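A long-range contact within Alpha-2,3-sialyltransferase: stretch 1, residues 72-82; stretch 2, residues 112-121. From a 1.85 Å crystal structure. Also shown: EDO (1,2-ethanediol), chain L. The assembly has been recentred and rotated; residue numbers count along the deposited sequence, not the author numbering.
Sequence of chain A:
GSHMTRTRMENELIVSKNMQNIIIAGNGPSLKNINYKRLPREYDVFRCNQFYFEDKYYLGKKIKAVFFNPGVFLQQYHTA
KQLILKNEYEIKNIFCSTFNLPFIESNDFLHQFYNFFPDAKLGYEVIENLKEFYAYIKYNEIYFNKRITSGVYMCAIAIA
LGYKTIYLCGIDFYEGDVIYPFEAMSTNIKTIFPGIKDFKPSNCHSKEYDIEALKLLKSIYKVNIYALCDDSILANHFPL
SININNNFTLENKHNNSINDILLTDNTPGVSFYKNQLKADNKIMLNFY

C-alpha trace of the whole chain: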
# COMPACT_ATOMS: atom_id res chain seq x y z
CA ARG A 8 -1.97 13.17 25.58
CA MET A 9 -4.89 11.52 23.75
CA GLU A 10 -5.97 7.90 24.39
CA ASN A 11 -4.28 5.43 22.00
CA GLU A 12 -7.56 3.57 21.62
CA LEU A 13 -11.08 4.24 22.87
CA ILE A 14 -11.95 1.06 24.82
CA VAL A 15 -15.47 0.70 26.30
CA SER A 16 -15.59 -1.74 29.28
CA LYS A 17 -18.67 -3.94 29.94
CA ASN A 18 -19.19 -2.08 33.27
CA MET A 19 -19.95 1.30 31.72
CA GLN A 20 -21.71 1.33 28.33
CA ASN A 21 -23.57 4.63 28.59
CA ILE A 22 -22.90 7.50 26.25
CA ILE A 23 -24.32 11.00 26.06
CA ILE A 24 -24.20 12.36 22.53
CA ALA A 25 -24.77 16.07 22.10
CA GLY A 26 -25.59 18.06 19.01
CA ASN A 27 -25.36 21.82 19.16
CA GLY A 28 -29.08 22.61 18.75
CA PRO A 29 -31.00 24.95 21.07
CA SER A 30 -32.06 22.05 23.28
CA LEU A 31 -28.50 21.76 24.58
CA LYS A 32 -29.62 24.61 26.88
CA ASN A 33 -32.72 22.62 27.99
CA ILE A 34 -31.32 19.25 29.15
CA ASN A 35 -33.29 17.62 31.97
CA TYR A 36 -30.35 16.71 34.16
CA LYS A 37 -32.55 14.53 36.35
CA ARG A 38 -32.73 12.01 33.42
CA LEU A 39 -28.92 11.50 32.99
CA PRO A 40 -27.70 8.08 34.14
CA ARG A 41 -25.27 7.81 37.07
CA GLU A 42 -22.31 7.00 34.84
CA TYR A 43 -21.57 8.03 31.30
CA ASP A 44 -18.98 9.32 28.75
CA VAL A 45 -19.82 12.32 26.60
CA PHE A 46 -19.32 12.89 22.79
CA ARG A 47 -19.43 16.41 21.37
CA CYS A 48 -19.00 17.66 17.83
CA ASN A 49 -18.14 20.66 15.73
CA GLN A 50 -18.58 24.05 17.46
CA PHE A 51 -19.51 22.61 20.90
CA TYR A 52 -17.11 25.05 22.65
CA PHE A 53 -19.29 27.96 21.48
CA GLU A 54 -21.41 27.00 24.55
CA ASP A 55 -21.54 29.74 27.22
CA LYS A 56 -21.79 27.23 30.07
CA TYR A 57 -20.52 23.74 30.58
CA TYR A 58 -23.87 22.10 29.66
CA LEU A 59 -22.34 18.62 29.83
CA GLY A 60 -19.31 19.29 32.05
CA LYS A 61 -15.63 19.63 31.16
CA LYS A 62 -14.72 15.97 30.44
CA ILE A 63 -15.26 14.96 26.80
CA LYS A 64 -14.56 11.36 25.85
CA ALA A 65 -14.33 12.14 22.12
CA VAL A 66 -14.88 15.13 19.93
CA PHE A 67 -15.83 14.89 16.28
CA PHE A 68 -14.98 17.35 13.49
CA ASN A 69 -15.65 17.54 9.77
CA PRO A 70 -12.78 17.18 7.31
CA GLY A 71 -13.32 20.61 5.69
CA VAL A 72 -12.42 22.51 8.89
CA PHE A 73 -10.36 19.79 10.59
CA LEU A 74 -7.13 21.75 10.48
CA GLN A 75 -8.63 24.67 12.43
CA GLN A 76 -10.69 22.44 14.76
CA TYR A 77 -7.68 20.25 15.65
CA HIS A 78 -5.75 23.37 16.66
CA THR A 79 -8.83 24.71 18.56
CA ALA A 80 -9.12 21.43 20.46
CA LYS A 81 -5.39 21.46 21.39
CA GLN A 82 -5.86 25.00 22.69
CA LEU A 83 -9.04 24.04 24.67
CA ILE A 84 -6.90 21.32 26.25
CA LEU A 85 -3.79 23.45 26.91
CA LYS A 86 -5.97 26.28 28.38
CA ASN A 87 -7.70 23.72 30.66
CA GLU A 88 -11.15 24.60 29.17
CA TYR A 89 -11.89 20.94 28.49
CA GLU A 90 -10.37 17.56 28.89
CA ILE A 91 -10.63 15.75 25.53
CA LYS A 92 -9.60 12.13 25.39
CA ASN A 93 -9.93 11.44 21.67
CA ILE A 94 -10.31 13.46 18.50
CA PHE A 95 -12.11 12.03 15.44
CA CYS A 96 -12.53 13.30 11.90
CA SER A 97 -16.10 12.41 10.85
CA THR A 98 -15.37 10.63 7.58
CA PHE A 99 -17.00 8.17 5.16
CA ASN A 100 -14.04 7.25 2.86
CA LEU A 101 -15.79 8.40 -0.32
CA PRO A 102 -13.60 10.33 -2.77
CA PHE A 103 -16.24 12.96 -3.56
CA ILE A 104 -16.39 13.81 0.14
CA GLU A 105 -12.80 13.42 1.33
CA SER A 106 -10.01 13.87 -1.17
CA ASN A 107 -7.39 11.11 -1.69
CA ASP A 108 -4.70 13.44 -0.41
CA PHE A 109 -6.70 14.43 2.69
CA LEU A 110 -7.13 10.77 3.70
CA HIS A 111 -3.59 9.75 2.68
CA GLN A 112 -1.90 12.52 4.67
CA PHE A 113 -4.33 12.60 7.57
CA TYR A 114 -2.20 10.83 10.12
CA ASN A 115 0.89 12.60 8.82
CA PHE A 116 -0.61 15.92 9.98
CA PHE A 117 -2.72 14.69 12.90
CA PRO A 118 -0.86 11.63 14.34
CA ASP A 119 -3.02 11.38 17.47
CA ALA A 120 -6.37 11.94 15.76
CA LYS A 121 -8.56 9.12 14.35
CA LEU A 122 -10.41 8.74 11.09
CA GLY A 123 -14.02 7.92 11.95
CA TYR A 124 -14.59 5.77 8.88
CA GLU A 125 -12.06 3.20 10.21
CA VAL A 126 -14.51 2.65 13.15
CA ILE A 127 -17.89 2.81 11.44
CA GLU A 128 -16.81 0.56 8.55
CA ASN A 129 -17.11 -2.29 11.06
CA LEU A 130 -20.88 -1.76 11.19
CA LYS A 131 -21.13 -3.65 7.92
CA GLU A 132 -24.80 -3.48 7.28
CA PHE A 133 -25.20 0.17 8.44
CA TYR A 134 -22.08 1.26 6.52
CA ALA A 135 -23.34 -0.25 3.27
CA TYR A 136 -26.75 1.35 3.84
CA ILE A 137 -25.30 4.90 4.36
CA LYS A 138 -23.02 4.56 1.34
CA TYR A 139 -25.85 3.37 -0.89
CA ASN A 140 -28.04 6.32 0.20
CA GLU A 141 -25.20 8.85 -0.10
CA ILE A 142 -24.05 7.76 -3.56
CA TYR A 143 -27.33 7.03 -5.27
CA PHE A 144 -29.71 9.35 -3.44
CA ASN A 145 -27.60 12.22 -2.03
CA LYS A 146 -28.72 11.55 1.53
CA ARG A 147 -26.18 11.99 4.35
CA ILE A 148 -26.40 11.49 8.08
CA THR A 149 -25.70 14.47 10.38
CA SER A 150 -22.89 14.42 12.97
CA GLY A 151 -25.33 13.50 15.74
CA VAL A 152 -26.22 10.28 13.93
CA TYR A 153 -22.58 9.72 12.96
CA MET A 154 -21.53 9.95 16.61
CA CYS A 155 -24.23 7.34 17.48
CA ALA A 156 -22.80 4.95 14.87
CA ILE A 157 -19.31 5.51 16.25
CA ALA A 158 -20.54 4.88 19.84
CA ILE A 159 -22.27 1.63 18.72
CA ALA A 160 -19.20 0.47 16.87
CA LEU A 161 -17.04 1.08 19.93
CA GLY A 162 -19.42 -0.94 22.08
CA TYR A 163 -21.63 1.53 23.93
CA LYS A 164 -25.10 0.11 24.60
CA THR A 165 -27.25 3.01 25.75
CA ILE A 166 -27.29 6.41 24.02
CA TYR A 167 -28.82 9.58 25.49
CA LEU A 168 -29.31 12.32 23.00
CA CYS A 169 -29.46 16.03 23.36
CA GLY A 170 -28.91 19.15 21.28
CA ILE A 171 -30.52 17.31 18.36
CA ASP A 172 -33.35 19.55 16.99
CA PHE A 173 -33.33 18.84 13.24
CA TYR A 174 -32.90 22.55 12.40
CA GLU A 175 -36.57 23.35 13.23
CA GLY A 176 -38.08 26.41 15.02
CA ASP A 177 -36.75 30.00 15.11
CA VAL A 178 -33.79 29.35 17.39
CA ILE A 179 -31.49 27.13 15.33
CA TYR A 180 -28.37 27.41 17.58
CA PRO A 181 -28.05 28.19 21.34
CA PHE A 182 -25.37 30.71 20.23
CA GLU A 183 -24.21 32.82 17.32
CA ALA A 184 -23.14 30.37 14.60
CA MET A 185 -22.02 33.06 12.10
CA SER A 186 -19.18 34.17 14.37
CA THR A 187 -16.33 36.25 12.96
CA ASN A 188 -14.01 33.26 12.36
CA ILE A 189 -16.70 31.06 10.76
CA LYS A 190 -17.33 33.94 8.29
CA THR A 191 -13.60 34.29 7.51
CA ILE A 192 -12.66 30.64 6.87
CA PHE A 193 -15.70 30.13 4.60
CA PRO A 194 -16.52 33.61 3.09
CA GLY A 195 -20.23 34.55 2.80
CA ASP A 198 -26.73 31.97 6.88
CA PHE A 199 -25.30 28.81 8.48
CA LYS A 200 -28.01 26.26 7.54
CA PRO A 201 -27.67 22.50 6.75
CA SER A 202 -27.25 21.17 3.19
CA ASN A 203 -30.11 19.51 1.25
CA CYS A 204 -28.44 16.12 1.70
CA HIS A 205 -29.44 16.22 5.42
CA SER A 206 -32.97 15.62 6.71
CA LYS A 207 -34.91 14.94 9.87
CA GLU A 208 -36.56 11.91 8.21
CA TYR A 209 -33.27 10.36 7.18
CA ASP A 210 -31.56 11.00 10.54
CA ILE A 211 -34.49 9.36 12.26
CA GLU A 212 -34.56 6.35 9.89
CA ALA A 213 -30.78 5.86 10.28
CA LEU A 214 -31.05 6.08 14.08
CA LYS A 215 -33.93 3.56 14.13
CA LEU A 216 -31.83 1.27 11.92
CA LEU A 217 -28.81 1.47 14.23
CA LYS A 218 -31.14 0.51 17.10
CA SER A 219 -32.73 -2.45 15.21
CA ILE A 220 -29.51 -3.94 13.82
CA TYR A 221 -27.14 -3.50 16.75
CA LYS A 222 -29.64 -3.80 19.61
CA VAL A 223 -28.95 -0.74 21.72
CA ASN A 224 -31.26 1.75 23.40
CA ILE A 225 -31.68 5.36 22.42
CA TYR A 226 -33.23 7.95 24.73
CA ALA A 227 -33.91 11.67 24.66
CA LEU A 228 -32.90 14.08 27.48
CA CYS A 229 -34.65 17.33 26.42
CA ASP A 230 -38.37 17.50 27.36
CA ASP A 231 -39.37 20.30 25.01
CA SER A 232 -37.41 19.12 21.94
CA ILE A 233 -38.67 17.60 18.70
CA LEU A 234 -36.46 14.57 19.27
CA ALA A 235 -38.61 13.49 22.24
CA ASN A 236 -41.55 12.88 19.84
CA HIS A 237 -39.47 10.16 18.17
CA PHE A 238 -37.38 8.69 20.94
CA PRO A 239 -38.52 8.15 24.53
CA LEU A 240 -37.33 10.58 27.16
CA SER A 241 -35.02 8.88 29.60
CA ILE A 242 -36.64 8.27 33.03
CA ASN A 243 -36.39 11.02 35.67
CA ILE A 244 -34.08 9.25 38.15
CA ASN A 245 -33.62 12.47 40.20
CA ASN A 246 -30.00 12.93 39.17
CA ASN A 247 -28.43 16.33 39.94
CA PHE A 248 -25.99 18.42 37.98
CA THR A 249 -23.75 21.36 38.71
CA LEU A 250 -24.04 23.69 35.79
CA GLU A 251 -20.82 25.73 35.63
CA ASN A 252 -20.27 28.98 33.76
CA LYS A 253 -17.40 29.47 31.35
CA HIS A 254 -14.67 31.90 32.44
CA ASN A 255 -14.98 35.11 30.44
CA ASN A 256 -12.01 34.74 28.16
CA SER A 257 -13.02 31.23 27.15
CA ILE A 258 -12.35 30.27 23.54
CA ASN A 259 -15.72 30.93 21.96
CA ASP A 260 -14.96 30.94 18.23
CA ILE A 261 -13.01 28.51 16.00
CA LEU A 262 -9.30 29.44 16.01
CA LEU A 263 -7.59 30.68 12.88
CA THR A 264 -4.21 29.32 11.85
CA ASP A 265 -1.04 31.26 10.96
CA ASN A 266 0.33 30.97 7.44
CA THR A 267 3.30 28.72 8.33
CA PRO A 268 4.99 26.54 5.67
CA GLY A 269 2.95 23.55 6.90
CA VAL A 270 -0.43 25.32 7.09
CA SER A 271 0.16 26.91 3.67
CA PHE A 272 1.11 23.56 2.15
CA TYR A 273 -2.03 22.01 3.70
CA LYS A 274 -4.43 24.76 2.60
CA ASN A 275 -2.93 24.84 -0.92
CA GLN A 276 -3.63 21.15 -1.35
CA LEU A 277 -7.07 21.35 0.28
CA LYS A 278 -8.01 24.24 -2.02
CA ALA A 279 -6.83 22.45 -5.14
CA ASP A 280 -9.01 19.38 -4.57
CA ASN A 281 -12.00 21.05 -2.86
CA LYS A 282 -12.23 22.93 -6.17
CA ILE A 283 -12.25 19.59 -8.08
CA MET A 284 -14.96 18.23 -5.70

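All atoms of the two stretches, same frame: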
# COMPACT_ATOMS: atom_id res chain seq x y z
N VAL A 72 -12.94 21.58 7.89
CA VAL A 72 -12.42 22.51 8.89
C VAL A 72 -11.58 21.76 9.89
O VAL A 72 -11.27 22.30 10.93
CB VAL A 72 -13.57 23.24 9.66
CG1 VAL A 72 -14.31 24.20 8.67
CG2 VAL A 72 -14.59 22.22 10.20
N PHE A 73 -11.13 20.56 9.56
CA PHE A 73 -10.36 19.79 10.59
C PHE A 73 -9.10 20.48 11.04
O PHE A 73 -8.73 20.45 12.21
CB PHE A 73 -10.05 18.36 10.11
CG PHE A 73 -9.62 17.45 11.23
CD1 PHE A 73 -10.61 16.86 12.05
CD2 PHE A 73 -8.29 17.26 11.51
CE1 PHE A 73 -10.22 16.05 13.11
CE2 PHE A 73 -7.88 16.43 12.61
CZ PHE A 73 -8.90 15.84 13.39
N LEU A 74 -8.37 21.08 10.08
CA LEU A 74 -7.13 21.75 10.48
C LEU A 74 -7.35 22.77 11.59
O LEU A 74 -6.60 22.79 12.55
CB LEU A 74 -6.51 22.46 9.23
CG LEU A 74 -5.16 23.18 9.46
CD1 LEU A 74 -4.00 22.26 9.37
CD2 LEU A 74 -5.04 24.22 8.30
N GLN A 75 -8.34 23.66 11.41
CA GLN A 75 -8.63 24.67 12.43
C GLN A 75 -9.21 24.01 13.72
O GLN A 75 -8.83 24.38 14.84
CB GLN A 75 -9.61 25.71 11.88
CG GLN A 75 -8.99 26.50 10.71
CD GLN A 75 -9.17 25.87 9.32
OE1 GLN A 75 -9.51 24.69 9.18
NE2 GLN A 75 -8.93 26.68 8.26
N GLN A 76 -10.06 23.01 13.56
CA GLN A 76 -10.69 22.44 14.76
C GLN A 76 -9.67 21.67 15.60
O GLN A 76 -9.76 21.63 16.86
CB GLN A 76 -11.81 21.48 14.37
CG GLN A 76 -13.04 22.04 13.71
CD GLN A 76 -13.90 22.88 14.61
OE1 GLN A 76 -13.43 23.52 15.57
NE2 GLN A 76 -15.19 22.85 14.33
N TYR A 77 -8.76 20.98 14.93
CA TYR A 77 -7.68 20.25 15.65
C TYR A 77 -6.87 21.21 16.53
O TYR A 77 -6.64 20.98 17.68
CB TYR A 77 -6.77 19.56 14.64
CG TYR A 77 -5.67 18.71 15.25
CD1 TYR A 77 -5.94 17.41 15.71
CD2 TYR A 77 -4.39 19.21 15.42
CE1 TYR A 77 -4.92 16.64 16.29
CE2 TYR A 77 -3.35 18.42 16.00
CZ TYR A 77 -3.64 17.14 16.38
OH TYR A 77 -2.59 16.44 16.92
N HIS A 78 -6.46 22.34 15.94
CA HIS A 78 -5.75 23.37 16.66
C HIS A 78 -6.63 23.94 17.80
O HIS A 78 -6.17 24.13 18.93
CB HIS A 78 -5.43 24.47 15.59
CG HIS A 78 -4.95 25.76 16.20
ND1 HIS A 78 -3.88 25.82 17.06
CD2 HIS A 78 -5.39 27.03 16.03
CE1 HIS A 78 -3.72 27.07 17.45
NE2 HIS A 78 -4.62 27.82 16.83
N THR A 79 -7.91 24.15 17.54
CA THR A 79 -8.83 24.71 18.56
C THR A 79 -8.91 23.73 19.72
O THR A 79 -8.78 24.12 20.87
CB THR A 79 -10.23 24.98 18.00
OG1 THR A 79 -10.16 25.95 16.93
CG2 THR A 79 -11.13 25.59 19.08
N ALA A 80 -9.11 22.46 19.39
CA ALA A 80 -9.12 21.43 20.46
C ALA A 80 -7.84 21.33 21.30
O ALA A 80 -7.90 21.11 22.55
CB ALA A 80 -9.50 20.08 19.80
N LYS A 81 -6.66 21.43 20.68
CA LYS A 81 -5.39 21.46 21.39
C LYS A 81 -5.31 22.70 22.28
O LYS A 81 -4.84 22.59 23.39
CB LYS A 81 -4.20 21.48 20.44
CG LYS A 81 -3.97 20.25 19.63
CD LYS A 81 -3.42 19.16 20.57
CE LYS A 81 -3.26 17.93 19.80
NZ LYS A 81 -2.59 16.87 20.61
N GLN A 82 -5.82 23.83 21.82
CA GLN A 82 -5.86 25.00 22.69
C GLN A 82 -6.88 24.89 23.85
O GLN A 82 -6.61 25.38 24.94
CB GLN A 82 -6.14 26.23 21.85
CG GLN A 82 -4.98 26.57 20.92
CD GLN A 82 -3.68 26.81 21.66
OE1 GLN A 82 -3.66 27.51 22.69
NE2 GLN A 82 -2.59 26.28 21.12
N GLN A 112 -2.80 11.72 3.84
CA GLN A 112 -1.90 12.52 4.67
C GLN A 112 -2.48 12.78 6.03
O GLN A 112 -1.83 13.37 6.83
CB GLN A 112 -1.67 13.90 4.03
CG GLN A 112 -1.04 13.70 2.70
CD GLN A 112 -0.72 15.02 2.01
OE1 GLN A 112 0.24 15.09 1.24
NE2 GLN A 112 -1.53 16.05 2.28
N PHE A 113 -3.70 12.32 6.29
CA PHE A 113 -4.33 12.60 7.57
C PHE A 113 -3.46 12.36 8.77
O PHE A 113 -3.27 13.25 9.60
CB PHE A 113 -5.68 11.82 7.73
CG PHE A 113 -6.40 12.19 8.96
CD1 PHE A 113 -7.21 13.33 9.02
CD2 PHE A 113 -6.25 11.42 10.13
CE1 PHE A 113 -7.88 13.70 10.17
CE2 PHE A 113 -6.87 11.80 11.25
CZ PHE A 113 -7.74 12.91 11.30
N TYR A 114 -2.99 11.11 8.96
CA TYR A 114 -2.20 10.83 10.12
C TYR A 114 -0.84 11.49 10.10
O TYR A 114 -0.23 11.66 11.14
CB TYR A 114 -2.06 9.31 10.26
CG TYR A 114 -3.36 8.68 10.65
CD1 TYR A 114 -4.02 9.09 11.80
CD2 TYR A 114 -3.93 7.67 9.85
CE1 TYR A 114 -5.27 8.48 12.16
CE2 TYR A 114 -5.17 7.08 10.19
CZ TYR A 114 -5.82 7.49 11.34
OH TYR A 114 -7.03 6.91 11.73
N ASN A 115 -0.38 11.89 8.91
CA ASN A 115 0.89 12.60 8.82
C ASN A 115 0.78 13.94 9.56
O ASN A 115 1.70 14.33 10.24
CB ASN A 115 1.29 12.83 7.33
CG ASN A 115 1.42 11.53 6.54
OD1 ASN A 115 0.44 10.96 6.10
ND2 ASN A 115 2.60 11.08 6.38
N PHE A 116 -0.32 14.66 9.32
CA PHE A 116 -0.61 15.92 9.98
C PHE A 116 -1.16 15.79 11.39
O PHE A 116 -0.86 16.64 12.21
CB PHE A 116 -1.55 16.75 9.16
CG PHE A 116 -0.88 17.36 7.94
CD1 PHE A 116 -0.25 18.60 8.06
CD2 PHE A 116 -0.87 16.70 6.75
CE1 PHE A 116 0.38 19.25 6.91
CE2 PHE A 116 -0.22 17.32 5.58
CZ PHE A 116 0.40 18.59 5.73
N PHE A 117 -1.96 14.75 11.66
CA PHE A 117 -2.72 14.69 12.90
C PHE A 117 -2.49 13.31 13.51
O PHE A 117 -3.44 12.55 13.50
CB PHE A 117 -4.19 14.89 12.58
CG PHE A 117 -4.47 16.16 11.68
CD1 PHE A 117 -4.19 17.45 12.19
CD2 PHE A 117 -4.97 16.01 10.45
CE1 PHE A 117 -4.41 18.59 11.35
CE2 PHE A 117 -5.22 17.13 9.59
CZ PHE A 117 -4.93 18.39 10.11
N PRO A 118 -1.25 13.00 13.99
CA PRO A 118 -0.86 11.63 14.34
C PRO A 118 -1.66 11.00 15.46
O PRO A 118 -1.75 9.78 15.53
CB PRO A 118 0.63 11.77 14.67
CG PRO A 118 0.83 13.20 15.01
CD PRO A 118 -0.12 13.94 14.16
N ASP A 119 -2.21 11.83 16.33
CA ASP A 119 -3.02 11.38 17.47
C ASP A 119 -4.51 11.53 17.27
O ASP A 119 -5.29 11.26 18.21
CB ASP A 119 -2.56 12.08 18.75
CG ASP A 119 -2.73 13.57 18.74
OD1 ASP A 119 -3.06 14.16 17.67
OD2 ASP A 119 -2.50 14.15 19.81
N ALA A 120 -4.95 11.98 16.08
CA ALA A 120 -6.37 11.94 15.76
C ALA A 120 -6.78 10.57 15.19
O ALA A 120 -5.92 9.69 14.99
CB ALA A 120 -6.79 13.08 14.80
N LYS A 121 -8.06 10.39 14.92
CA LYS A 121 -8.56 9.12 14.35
C LYS A 121 -9.54 9.33 13.23
O LYS A 121 -10.46 10.10 13.39
CB LYS A 121 -9.32 8.40 15.48
CG LYS A 121 -9.96 7.04 15.07
CD LYS A 121 -8.89 5.97 14.76
CE LYS A 121 -9.55 4.77 14.14
NZ LYS A 121 -8.59 3.60 14.17
C1 EDO L . -3.27 5.38 14.33
O1 EDO L . -2.48 5.77 13.20
C2 EDO L . -4.27 4.29 13.94
O2 EDO L . -5.46 4.38 14.73

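Residues 73-82 of the first stretch form a regular helix that continues further along the chain, with Val-72 at its N-cap position. Its backbone ladder runs from Gln-76 N to Val-72 O (3.0 Å) and Tyr-77 N to Phe-73 O (2.8 Å) up to Gln-82 N to His-78 O (2.9 Å); one rung, His-78 N to Leu-74 O at 3.4 Å, is weak. Thr-79 adds a side-chain bond to the turn before it, from OG1 to Gln-75 O (2.9 Å).

The second stretch enters as the end of a helix, kinked where the backbone N atoms of Tyr-114 and Asn-115 lack a bond to the turn before. Phe-117 still donates its N to Phe-113 O (2.9 Å) but is the first residue to leave helical phi/psi, at -131/68. From there a type I beta turn runs to Ala-120, closed by Ala-120 N to Phe-117 O (3.0 Å). The two backbones come nearest at Tyr-77 and Phe-117, whose CA atoms lie 7.9 Å apart, a spacing that leaves room for side chains between them.

Phe-73, Tyr-77 and Lys-81 stand four residues apart, about one helical turn each, so their CA-to-CB bonds all point toward the second stretch. Phe-117 points back and has the largest area covered by the other stretch. Its ring makes two edge-to-face pairs with different roles: it offers a face to the edge of Phe-73 (centroids 4.8 Å apart, planes at 74°; Phe-73 CE2 to Phe-117 CG 3.5 Å), and turns its own edge toward the face of Tyr-77 (centroids 5.0 Å apart, planes at 55°; Tyr-77 CG to Phe-117 CD1 3.6 Å). Leu-74 reaches the tip of the same ring, its CD1 4.0 Å from Phe-117 CZ.

Phe-73 also meets Phe-113 at an oblique angle, with planes at 52° and CE2 3.7 Å from Phe-113 CE1. The methyl group of Ala-120 lies near the plane of the Phe-73 ring, at its edge, with CB 3.7 Å from Phe-73 CZ; the same CB is 4.3 Å from Tyr-77 CE1. The turn thus brings Ala-120 back to the helix, where its small side chain touches two aromatic residues, Phe-73 and Tyr-77, one helical turn apart on the face turned toward the second stretch.

The polar part of the contact centres on Asp-119. Its CA-to-CB bond points sideways, but with chi1 in the p well the carboxylate comes nearer to the helix and receives two bonds. Tyr-77 OH donates to Asp-119 OD1 over a very short 2.4 Å, the oxygen lying near the plane of the tyrosine ring. Lys-81 NZ donates to Asp-119 OD2 at 2.8 Å, a hydrogen bond within a salt bridge; its chain bends at chi1 and chi2 (both m), then runs extended. One carboxylate therefore ties two successive turns of the helix to the beta turn, beside the apolar cluster.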